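Long-range contacts in endo-beta-1,4-glucanase (cellulase B) (Bacillus halodurans, PDB 4V2X), which probably hydrolyses beta-glucans such as xyloglucan and mixed-linkage beta-1,3-1,4-glucans, using a family 5 glycoside hydrolase module joined to an immunoglobulin-like module and a CBM46 module: residues A[133-137]-A[182-186]; A[394-400]-A[475-481]; A[518-522]-A[548-553]. One frame throughout, in Å; residues are numbered along the deposited sequence.

Contact 1. Residues A[133-137]-A[182-186]; sequences DQVVQ and HFKDY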
loop_
_atom_site.group_PDB
_atom_site.type_symbol
_atom_site.label_atom_id
_atom_site.label_comp_id
_atom_site.label_asym_id
_atom_site.label_seq_id
_atom_site.Cartn_x
_atom_site.Cartn_y
_atom_site.Cartn_z
ATOM N N ASP A 133 32.038 -9.147 13.083
ATOM C CA ASP A 133 32.382 -7.996 13.898
ATOM C C ASP A 133 33.829 -7.522 13.680
ATOM O O ASP A 133 34.093 -6.326 13.545
ATOM C CB ASP A 133 32.175 -8.374 15.365
ATOM C CG ASP A 133 32.478 -7.253 16.296
ATOM O OD1 ASP A 133 33.658 -7.085 16.660
ATOM O OD2 ASP A 133 31.529 -6.553 16.686
ATOM N N GLN A 134 34.766 -8.465 13.661
ATOM C CA GLN A 134 36.173 -8.127 13.472
ATOM C C GLN A 134 36.381 -7.382 12.158
ATOM O O GLN A 134 37.120 -6.400 12.092
ATOM C CB GLN A 134 37.022 -9.394 13.511
ATOM C CG GLN A 134 38.514 -9.184 13.279
ATOM C CD GLN A 134 39.179 -8.332 14.342
ATOM O OE1 GLN A 134 39.787 -8.856 15.281
ATOM N NE2 GLN A 134 39.077 -7.016 14.203
ATOM N N VAL A 135 35.703 -7.836 11.116
ATOM C CA VAL A 135 35.833 -7.193 9.810
ATOM C C VAL A 135 35.183 -5.802 9.814
ATOM O O VAL A 135 35.741 -4.851 9.267
ATOM C CB VAL A 135 35.277 -8.084 8.691
ATOM C CG1 VAL A 135 35.429 -7.390 7.352
ATOM C CG2 VAL A 135 36.008 -9.425 8.676
ATOM N N VAL A 136 34.028 -5.672 10.459
ATOM C CA VAL A 136 33.395 -4.366 10.633
ATOM C C VAL A 136 34.363 -3.401 11.322
ATOM O O VAL A 136 34.545 -2.272 10.858
ATOM C CB VAL A 136 32.069 -4.467 11.424
ATOM C CG1 VAL A 136 31.564 -3.084 11.830
ATOM C CG2 VAL A 136 31.014 -5.194 10.597
ATOM N N GLN A 137 34.988 -3.858 12.406
ATOM C CA GLN A 137 35.945 -3.030 13.153
ATOM C C GLN A 137 37.141 -2.615 12.308
ATOM O O GLN A 137 37.558 -1.460 12.353
ATOM C CB GLN A 137 36.434 -3.751 14.414
ATOM C CG GLN A 137 35.365 -3.911 15.478
ATOM C CD GLN A 137 35.891 -4.576 16.736
ATOM O OE1 GLN A 137 37.069 -4.469 17.063
ATOM N NE2 GLN A 137 35.011 -5.254 17.457
ATOM N N HIS A 182 23.645 -5.910 19.485
ATOM C CA HIS A 182 25.090 -6.144 19.392
ATOM C C HIS A 182 25.845 -4.898 18.933
ATOM O O HIS A 182 26.872 -4.545 19.510
ATOM C CB HIS A 182 25.399 -7.309 18.440
ATOM C CG HIS A 182 26.850 -7.676 18.383
ATOM N ND1 HIS A 182 27.450 -8.492 19.319
ATOM C CD2 HIS A 182 27.826 -7.334 17.506
ATOM C CE1 HIS A 182 28.729 -8.637 19.021
ATOM N NE2 HIS A 182 28.983 -7.943 17.926
ATOM N N PHE A 183 25.329 -4.227 17.906
ATOM C CA PHE A 183 26.039 -3.108 17.289
ATOM C C PHE A 183 25.596 -1.722 17.772
ATOM O O PHE A 183 26.055 -0.713 17.239
ATOM C CB PHE A 183 25.909 -3.197 15.758
ATOM C CG PHE A 183 26.713 -4.309 15.147
ATOM C CD1 PHE A 183 28.099 -4.266 15.169
ATOM C CD2 PHE A 183 26.087 -5.397 14.542
ATOM C CE1 PHE A 183 28.855 -5.282 14.605
ATOM C CE2 PHE A 183 26.838 -6.413 13.969
ATOM C CZ PHE A 183 28.224 -6.359 14.008
ATOM N N LYS A 184 24.736 -1.655 18.789
ATOM C CA LYS A 184 24.087 -0.389 19.148
ATOM C C LYS A 184 25.046 0.755 19.471
ATOM O O LYS A 184 24.742 1.911 19.168
ATOM C CB LYS A 184 23.092 -0.576 20.303
ATOM C CG LYS A 184 23.702 -0.924 21.653
ATOM C CD LYS A 184 22.608 -1.268 22.652
ATOM C CE LYS A 184 23.175 -1.949 23.888
ATOM N NZ LYS A 184 24.176 -1.087 24.568
ATOM N N ASP A 185 26.196 0.444 20.065
ATOM C CA ASP A 185 27.157 1.482 20.463
ATOM C C ASP A 185 28.254 1.747 19.425
ATOM O O ASP A 185 29.148 2.555 19.663
ATOM C CB ASP A 185 27.781 1.128 21.818
ATOM C CG ASP A 185 26.771 1.160 22.947
ATOM O OD1 ASP A 185 25.966 2.111 23.006
ATOM O OD2 ASP A 185 26.777 0.230 23.773
ATOM N N TYR A 186 28.173 1.089 18.271
ATOM C CA TYR A 186 29.140 1.303 17.187
ATOM C C TYR A 186 28.944 2.673 16.546
ATOM O O TYR A 186 27.833 3.192 16.543
ATOM C CB TYR A 186 29.017 0.212 16.123
ATOM C CG TYR A 186 29.767 -1.044 16.475
ATOM C CD1 TYR A 186 29.510 -1.728 17.661
ATOM C CD2 TYR A 186 30.737 -1.555 15.622
ATOM C CE1 TYR A 186 30.209 -2.874 17.991
ATOM C CE2 TYR A 186 31.433 -2.704 15.938
ATOM C CZ TYR A 186 31.163 -3.360 17.121
ATOM O OH TYR A 186 31.867 -4.491 17.436
#
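His182 NE2 donates a hydrogen bond to Asp133 OD2 at 3.2 Å, with an angle of 148° at the hydrogen, though that oxygen is crowded by Tyr186 OH in the model and the exact places of both oxygens are doubtful. The donor comes from the edge of the imidazole, and Asp133 CG also lies in the plane of that ring, whereas the carboxylate itself is turned 85° from it. Asp133 reaches off helix 126-141 because its chi1 of -179° swings CG away from the backbone N and toward the end of the other helix, where three aromatic side chains gather. Under the same caution, Gln137 NE2 donates to Tyr186 OH at 3.2 Å, its extended side chain crossing the tyrosine at about a right angle. Beside the polar group, Val136 CG1 lies 4.1 Å from Tyr186 CE2 and more loosely against Phe183 CE1, so that one methyl group meets both rings. The aromatic groups are also ordered among themselves: His182 CD2 stands over the centre of the Phe183 ring, and Phe183 CD1 over the centre of the Tyr186 ring. A type I beta turn from Phe183 to Tyr186, with Tyr186 N bonded to Phe183 O at 3.0 Å, brings the tyrosine back to face helix 126-141. In the beta/alpha barrel of the catalytic module, the contact joins two of the outer helices, 126-141 and 165-183. Val136 and Phe183 both rest on Ile148 of strand 145-149 and Leu190 of strand 190-193, while Arg236 binds the carbonyl of Tyr186.

Contact 2. Residues A[394-400]-A[475-481]; sequences NFIYLKQ and FRVNTYR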
loop_
_atom_site.group_PDB
_atom_site.type_symbol
_atom_site.label_atom_id
_atom_site.label_comp_id
_atom_site.label_asym_id
_atom_site.label_seq_id
_atom_site.Cartn_x
_atom_site.Cartn_y
_atom_site.Cartn_z
ATOM N N ASN A 394 38.326 -1.274 -28.880
ATOM C CA ASN A 394 39.665 -1.319 -28.288
ATOM C C ASN A 394 40.607 -2.203 -29.106
ATOM O O ASN A 394 41.492 -2.856 -28.563
ATOM C CB ASN A 394 39.602 -1.801 -26.841
ATOM C CG ASN A 394 39.270 -3.268 -26.732
ATOM O OD1 ASN A 394 38.459 -3.785 -27.493
ATOM N ND2 ASN A 394 39.914 -3.955 -25.791
ATOM N N PHE A 395 40.426 -2.213 -30.421
ATOM C CA PHE A 395 41.259 -3.052 -31.274
ATOM C C PHE A 395 41.364 -2.481 -32.666
ATOM O O PHE A 395 40.512 -1.708 -33.092
ATOM C CB PHE A 395 40.725 -4.494 -31.340
ATOM C CG PHE A 395 39.270 -4.601 -31.731
ATOM C CD1 PHE A 395 38.864 -4.405 -33.043
ATOM C CD2 PHE A 395 38.306 -4.909 -30.783
ATOM C CE1 PHE A 395 37.531 -4.491 -33.397
ATOM C CE2 PHE A 395 36.962 -5.014 -31.138
ATOM C CZ PHE A 395 36.574 -4.798 -32.446
ATOM N N ILE A 396 42.434 -2.869 -33.350
ATOM C CA ILE A 396 42.618 -2.598 -34.770
ATOM C C ILE A 396 43.062 -3.913 -35.399
ATOM O O ILE A 396 44.114 -4.446 -35.033
ATOM C CB ILE A 396 43.687 -1.512 -35.000
ATOM C CG1 ILE A 396 43.215 -0.171 -34.431
ATOM C CG2 ILE A 396 44.011 -1.386 -36.488
ATOM C CD1 ILE A 396 44.304 0.878 -34.344
ATOM N N TYR A 397 42.248 -4.442 -36.307
ATOM C CA TYR A 397 42.534 -5.724 -36.945
ATOM C C TYR A 397 43.239 -5.531 -38.282
ATOM O O TYR A 397 42.861 -4.664 -39.072
ATOM C CB TYR A 397 41.260 -6.520 -37.151
ATOM C CG TYR A 397 40.854 -7.361 -35.973
ATOM C CD1 TYR A 397 41.460 -8.585 -35.728
ATOM C CD2 TYR A 397 39.837 -6.953 -35.119
ATOM C CE1 TYR A 397 41.080 -9.375 -34.652
ATOM C CE2 TYR A 397 39.450 -7.734 -34.039
ATOM C CZ TYR A 397 40.070 -8.940 -33.813
ATOM O OH TYR A 397 39.689 -9.728 -32.756
ATOM N N LEU A 398 44.251 -6.360 -38.519
ATOM C CA LEU A 398 44.988 -6.382 -39.778
ATOM C C LEU A 398 44.915 -7.780 -40.381
ATOM O O LEU A 398 45.304 -8.747 -39.738
ATOM C CB LEU A 398 46.446 -6.019 -39.518
ATOM C CG LEU A 398 46.695 -4.715 -38.757
ATOM C CD1 LEU A 398 48.161 -4.583 -38.397
ATOM C CD2 LEU A 398 46.223 -3.528 -39.578
ATOM N N LYS A 399 44.432 -7.882 -41.619
ATOM C CA LYS A 399 44.329 -9.177 -42.295
ATOM C C LYS A 399 45.724 -9.619 -42.741
ATOM O O LYS A 399 46.385 -8.925 -43.515
ATOM C CB LYS A 399 43.386 -9.081 -43.496
ATOM C CG LYS A 399 43.180 -10.390 -44.254
ATOM C CD LYS A 399 42.060 -11.238 -43.676
ATOM C CE LYS A 399 41.642 -12.329 -44.647
ATOM N NZ LYS A 399 40.960 -11.801 -45.863
ATOM N N GLN A 400 46.173 -10.769 -42.245
ATOM C CA GLN A 400 47.485 -11.292 -42.598
ATOM C C GLN A 400 47.543 -11.492 -44.105
ATOM O O GLN A 400 46.602 -12.017 -44.703
ATOM C CB GLN A 400 47.744 -12.618 -41.886
ATOM C CG GLN A 400 49.195 -13.081 -41.916
ATOM C CD GLN A 400 49.327 -14.536 -41.518
ATOM O OE1 GLN A 400 48.631 -15.389 -42.054
ATOM N NE2 GLN A 400 50.207 -14.825 -40.566
ATOM N N PHE A 475 44.281 0.495 -27.897
ATOM C CA PHE A 475 43.924 -0.277 -29.080
ATOM C C PHE A 475 44.869 -1.456 -29.236
ATOM O O PHE A 475 46.068 -1.269 -29.479
ATOM C CB PHE A 475 44.026 0.568 -30.353
ATOM C CG PHE A 475 43.093 1.741 -30.395
ATOM C CD1 PHE A 475 41.759 1.577 -30.765
ATOM C CD2 PHE A 475 43.554 3.020 -30.117
ATOM C CE1 PHE A 475 40.903 2.661 -30.812
ATOM C CE2 PHE A 475 42.704 4.105 -30.169
ATOM C CZ PHE A 475 41.374 3.923 -30.513
ATOM N N ARG A 476 44.326 -2.662 -29.120
ATOM C CA ARG A 476 45.109 -3.869 -29.349
ATOM C C ARG A 476 45.233 -4.054 -30.852
ATOM O O ARG A 476 44.223 -4.069 -31.568
ATOM C CB ARG A 476 44.433 -5.079 -28.707
ATOM C CG ARG A 476 44.311 -4.962 -27.197
ATOM C CD ARG A 476 43.419 -6.047 -26.616
ATOM N NE ARG A 476 44.065 -7.350 -26.680
ATOM C CZ ARG A 476 45.003 -7.754 -25.832
ATOM N NH1 ARG A 476 45.395 -6.953 -24.856
ATOM N NH2 ARG A 476 45.550 -8.955 -25.963
ATOM N N VAL A 477 46.469 -4.164 -31.343
ATOM C CA VAL A 477 46.712 -4.329 -32.768
ATOM C C VAL A 477 46.856 -5.824 -33.041
ATOM O O VAL A 477 47.795 -6.456 -32.557
ATOM C CB VAL A 477 47.962 -3.553 -33.236
ATOM C CG1 VAL A 477 48.242 -3.821 -34.711
ATOM C CG2 VAL A 477 47.785 -2.063 -32.975
ATOM N N ASN A 478 45.903 -6.370 -33.796
ATOM C CA ASN A 478 45.748 -7.810 -33.980
ATOM C C ASN A 478 45.870 -8.213 -35.434
ATOM O O ASN A 478 45.211 -7.633 -36.293
ATOM C CB ASN A 478 44.370 -8.256 -33.482
ATOM C CG ASN A 478 44.138 -7.920 -32.022
ATOM O OD1 ASN A 478 45.069 -7.908 -31.221
ATOM N ND2 ASN A 478 42.885 -7.628 -31.668
ATOM N N THR A 479 46.703 -9.211 -35.711
ATOM C CA THR A 479 46.760 -9.791 -37.042
ATOM C C THR A 479 45.898 -11.042 -37.063
ATOM O O THR A 479 45.968 -11.859 -36.146
ATOM C CB THR A 479 48.203 -10.144 -37.436
ATOM O OG1 THR A 479 48.993 -8.947 -37.436
ATOM C CG2 THR A 479 48.243 -10.776 -38.812
ATOM N N TYR A 480 45.082 -11.182 -38.106
ATOM C CA TYR A 480 44.179 -12.322 -38.225
ATOM C C TYR A 480 44.154 -12.898 -39.641
ATOM O O TYR A 480 44.522 -12.231 -40.616
ATOM C CB TYR A 480 42.759 -11.919 -37.809
ATOM C CG TYR A 480 42.017 -11.098 -38.852
ATOM C CD1 TYR A 480 42.282 -9.741 -39.013
ATOM C CD2 TYR A 480 41.073 -11.681 -39.687
ATOM C CE1 TYR A 480 41.617 -8.991 -39.966
ATOM C CE2 TYR A 480 40.402 -10.936 -40.640
ATOM C CZ TYR A 480 40.677 -9.586 -40.770
ATOM O OH TYR A 480 40.023 -8.829 -41.720
ATOM N N ARG A 481 43.732 -14.163 -39.724
ATOM C CA ARG A 481 43.309 -14.789 -40.976
ATOM C C ARG A 481 41.910 -15.339 -40.759
ATOM O O ARG A 481 41.442 -15.441 -39.626
ATOM C CB ARG A 481 44.200 -15.962 -41.364
ATOM C CG ARG A 481 45.644 -15.851 -40.944
ATOM C CD ARG A 481 46.381 -17.136 -41.268
ATOM N NE ARG A 481 46.290 -17.451 -42.694
ATOM C CZ ARG A 481 45.904 -18.621 -43.201
ATOM N NH1 ARG A 481 45.581 -19.641 -42.414
ATOM N NH2 ARG A 481 45.861 -18.778 -44.517
HETATM O O HOH W 1 48.067 -15.515 -44.556
#
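Phe395 to Lys399 pair in parallel with Arg476 to Tyr480, placing strand 395-399 at the edge of a mixed sheet in the immunoglobulin-like beta-sandwich module. Six backbone hydrogen bonds join them, from Arg476 N to Asn394 O at one end to Gln400 N to Tyr480 O at the other. The side chain of Tyr480 leans over the partner strand, and this residue buries more surface there than any other of the contact. Its CG sits between the backbone N and the carbonyl carbon (chi1 76°), which lays the ring over the neighbouring strand. CB lies 4.1 Å from Tyr397 CD1, and ring atom CD1 lies 3.3 Å from Leu398 O. Farther out, CE1 approaches Lys399 N, and CE2 is 3.5 Å from Lys399 CD. At the tip, OH ends 3.7 Å from Lys399 CD. Lys399 CA stands over a face of this ring in a CH-pi contact. Tyr397 directs its edge at a face of Tyr480 in an offset edge-to-face pair, the planes 90° apart. On the other face of the sheet, Ile396, Leu398, Val477 and Thr479 turn inward; Leu398 CD1 meets Val477 CG1 there, and Val477 packs on helix 445-452. Gln400 NE2 bonds Gly455 O, and a water donates to Gln400 OE1 (2.6 Å) while accepting from Arg481 NE (3.2 Å).

Contact 3. Residues A[518-522]-A[548-553]; sequences NAGPQ and AFFREV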
loop_
_atom_site.group_PDB
_atom_site.type_symbol
_atom_site.label_atom_id
_atom_site.label_comp_id
_atom_site.label_asym_id
_atom_site.label_seq_id
_atom_site.Cartn_x
_atom_site.Cartn_y
_atom_site.Cartn_z
ATOM N N ASN A 518 14.494 -20.395 -34.617
ATOM C CA ASN A 518 15.716 -20.365 -33.825
ATOM C C ASN A 518 15.875 -21.637 -33.007
ATOM O O ASN A 518 14.882 -22.212 -32.554
ATOM C CB ASN A 518 15.717 -19.156 -32.904
ATOM C CG ASN A 518 15.544 -17.858 -33.659
ATOM O OD1 ASN A 518 16.109 -17.674 -34.740
ATOM N ND2 ASN A 518 14.757 -16.956 -33.103
ATOM N N ALA A 519 17.123 -22.055 -32.811
ATOM C CA ALA A 519 17.444 -23.283 -32.096
ATOM C C ALA A 519 18.114 -22.977 -30.764
ATOM O O ALA A 519 18.749 -21.930 -30.594
ATOM C CB ALA A 519 18.353 -24.157 -32.948
ATOM N N GLY A 520 17.962 -23.892 -29.816
ATOM C CA GLY A 520 18.669 -23.781 -28.543
ATOM C C GLY A 520 17.932 -22.947 -27.519
ATOM O O GLY A 520 16.772 -22.576 -27.714
ATOM N N PRO A 521 18.596 -22.671 -26.384
ATOM C CA PRO A 521 17.992 -21.901 -25.308
ATOM C C PRO A 521 17.605 -20.497 -25.756
ATOM O O PRO A 521 18.238 -19.946 -26.671
ATOM C CB PRO A 521 19.098 -21.845 -24.247
ATOM C CG PRO A 521 20.037 -22.950 -24.579
ATOM C CD PRO A 521 19.961 -23.116 -26.060
ATOM N N GLN A 522 16.578 -19.941 -25.113
ATOM C CA GLN A 522 16.109 -18.581 -25.377
ATOM C C GLN A 522 15.878 -18.388 -26.875
ATOM O O GLN A 522 16.530 -17.571 -27.529
ATOM C CB GLN A 522 17.106 -17.557 -24.824
ATOM C CG GLN A 522 17.410 -17.715 -23.335
ATOM C CD GLN A 522 16.242 -17.384 -22.424
ATOM O OE1 GLN A 522 15.350 -16.616 -22.777
ATOM N NE2 GLN A 522 16.258 -17.952 -21.222
ATOM N N ALA A 548 23.955 -27.721 -22.001
ATOM C CA ALA A 548 22.772 -26.875 -21.803
ATOM C C ALA A 548 22.200 -26.396 -23.133
ATOM O O ALA A 548 20.987 -26.271 -23.284
ATOM C CB ALA A 548 23.120 -25.684 -20.931
ATOM N N PHE A 549 23.079 -26.115 -24.090
ATOM C CA PHE A 549 22.641 -25.784 -25.450
ATOM C C PHE A 549 21.844 -26.942 -26.038
ATOM O O PHE A 549 20.713 -26.761 -26.479
ATOM C CB PHE A 549 23.840 -25.458 -26.338
ATOM C CG PHE A 549 23.512 -25.322 -27.806
ATOM C CD1 PHE A 549 22.846 -24.203 -28.283
ATOM C CD2 PHE A 549 23.932 -26.286 -28.713
ATOM C CE1 PHE A 549 22.573 -24.064 -29.637
ATOM C CE2 PHE A 549 23.667 -26.152 -30.070
ATOM C CZ PHE A 549 22.988 -25.039 -30.532
ATOM N N PHE A 550 22.438 -28.133 -26.032
ATOM C CA PHE A 550 21.802 -29.294 -26.648
ATOM C C PHE A 550 20.509 -29.734 -25.964
ATOM O O PHE A 550 19.634 -30.302 -26.618
ATOM C CB PHE A 550 22.788 -30.454 -26.749
ATOM C CG PHE A 550 23.857 -30.239 -27.778
ATOM C CD1 PHE A 550 23.531 -30.164 -29.126
ATOM C CD2 PHE A 550 25.182 -30.105 -27.409
ATOM C CE1 PHE A 550 24.509 -29.963 -30.083
ATOM C CE2 PHE A 550 26.169 -29.911 -28.365
ATOM C CZ PHE A 550 25.830 -29.837 -29.703
ATOM N N ARG A 551 20.370 -29.458 -24.670
ATOM C CA ARG A 551 19.122 -29.779 -23.964
ATOM C C ARG A 551 17.904 -29.096 -24.591
ATOM O O ARG A 551 16.782 -29.582 -24.458
ATOM C CB ARG A 551 19.205 -29.413 -22.477
ATOM C CG ARG A 551 19.880 -30.465 -21.617
ATOM C CD ARG A 551 19.473 -30.355 -20.156
ATOM N NE ARG A 551 19.905 -29.099 -19.551
ATOM C CZ ARG A 551 21.127 -28.856 -19.076
ATOM N NH1 ARG A 551 22.083 -29.781 -19.138
ATOM N NH2 ARG A 551 21.398 -27.672 -18.541
ATOM N N GLU A 552 18.129 -27.975 -25.274
ATOM C CA GLU A 552 17.053 -27.243 -25.926
ATOM C C GLU A 552 17.200 -27.211 -27.448
ATOM O O GLU A 552 16.771 -26.260 -28.107
ATOM C CB GLU A 552 16.975 -25.838 -25.330
ATOM C CG GLU A 552 16.690 -25.883 -23.835
ATOM C CD GLU A 552 16.433 -24.519 -23.235
ATOM O OE1 GLU A 552 15.370 -23.932 -23.520
ATOM O OE2 GLU A 552 17.298 -24.043 -22.471
ATOM N N VAL A 553 17.790 -28.270 -27.999
ATOM C CA VAL A 553 17.860 -28.469 -29.432
ATOM C C VAL A 553 17.182 -29.797 -29.761
ATOM O O VAL A 553 17.525 -30.836 -29.196
ATOM C CB VAL A 553 19.318 -28.488 -29.924
ATOM C CG1 VAL A 553 19.392 -28.821 -31.412
ATOM C CG2 VAL A 553 20.000 -27.154 -29.629
HETATM O O HOH W 2 15.236 -25.351 -30.101
HETATM O O HOH W 3 15.089 -21.305 -23.138
#
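A weak hydrogen bond, 3.2 Å long and bent to 121° at the hydrogen, runs from Gly520 N to Glu552 O. A water bridges the same two atoms, accepting from Gly520 N and donating to Glu552 O at 2.7 Å, so this carbonyl receives two donors. A second water links the side chain, donating to Glu552 OE1 while accepting from Gln522 N at 2.8 Å. Two points along the loop are thus tied, directly or through solvent, to the one glutamate.

Van der Waals contacts fill the ground between these polar ties. Gly520 takes a positive phi of 87°, and with no side chain its CA settles 3.8 Å from Val553 CG2 and 4.1 Å from Phe549 CE1. Pro521 packs against residues 548-552: CD touches Phe549 CD1 at 3.8 Å, the two side chains crossing at about a right angle, while CG faces Ala548 O. Extended beyond CG, the Glu552 chain passes obliquely across the proline and brings OE2 within 3.4 Å of Pro521 CB.

Further anchors come from Lys528, whose NZ is hydrogen-bonded by the carbonyls of Ala519 and Pro521. Phe549 and Val553 in turn pack on the sheet, Phe549 on Ala511 and Ile574, Val553 on Tyr513 and Val558. A long loop leaving strand 506-513 is in this way held against helix 547-551 and the residues that follow it, where both lie over the antiparallel beta-sheet of the CBM46 carbohydrate-binding module, a beta-sandwich fold.

How the contacts relate
The three contacts follow one another along the chain, one in each module of the enzyme. Contact 1 lies in the catalytic barrel, its centre about 53 Å from that of contact 2 and 49 Å from that of contact 3, both across the chain's centre. Contacts 2 and 3 have centres about 32 Å apart. Contacts 1 and 3 are away from the known calcium sites. In contact 2, the Phe475 side chain is about 7 Å from that of Phe467, which binds calcium in a structure of this protein though not in this chain, and about 14 Å from a bound calcium ion. In contact 3, Gln522 touches Ile283 of the catalytic module and bonds a glycerol, probably from the crystallisation liquor.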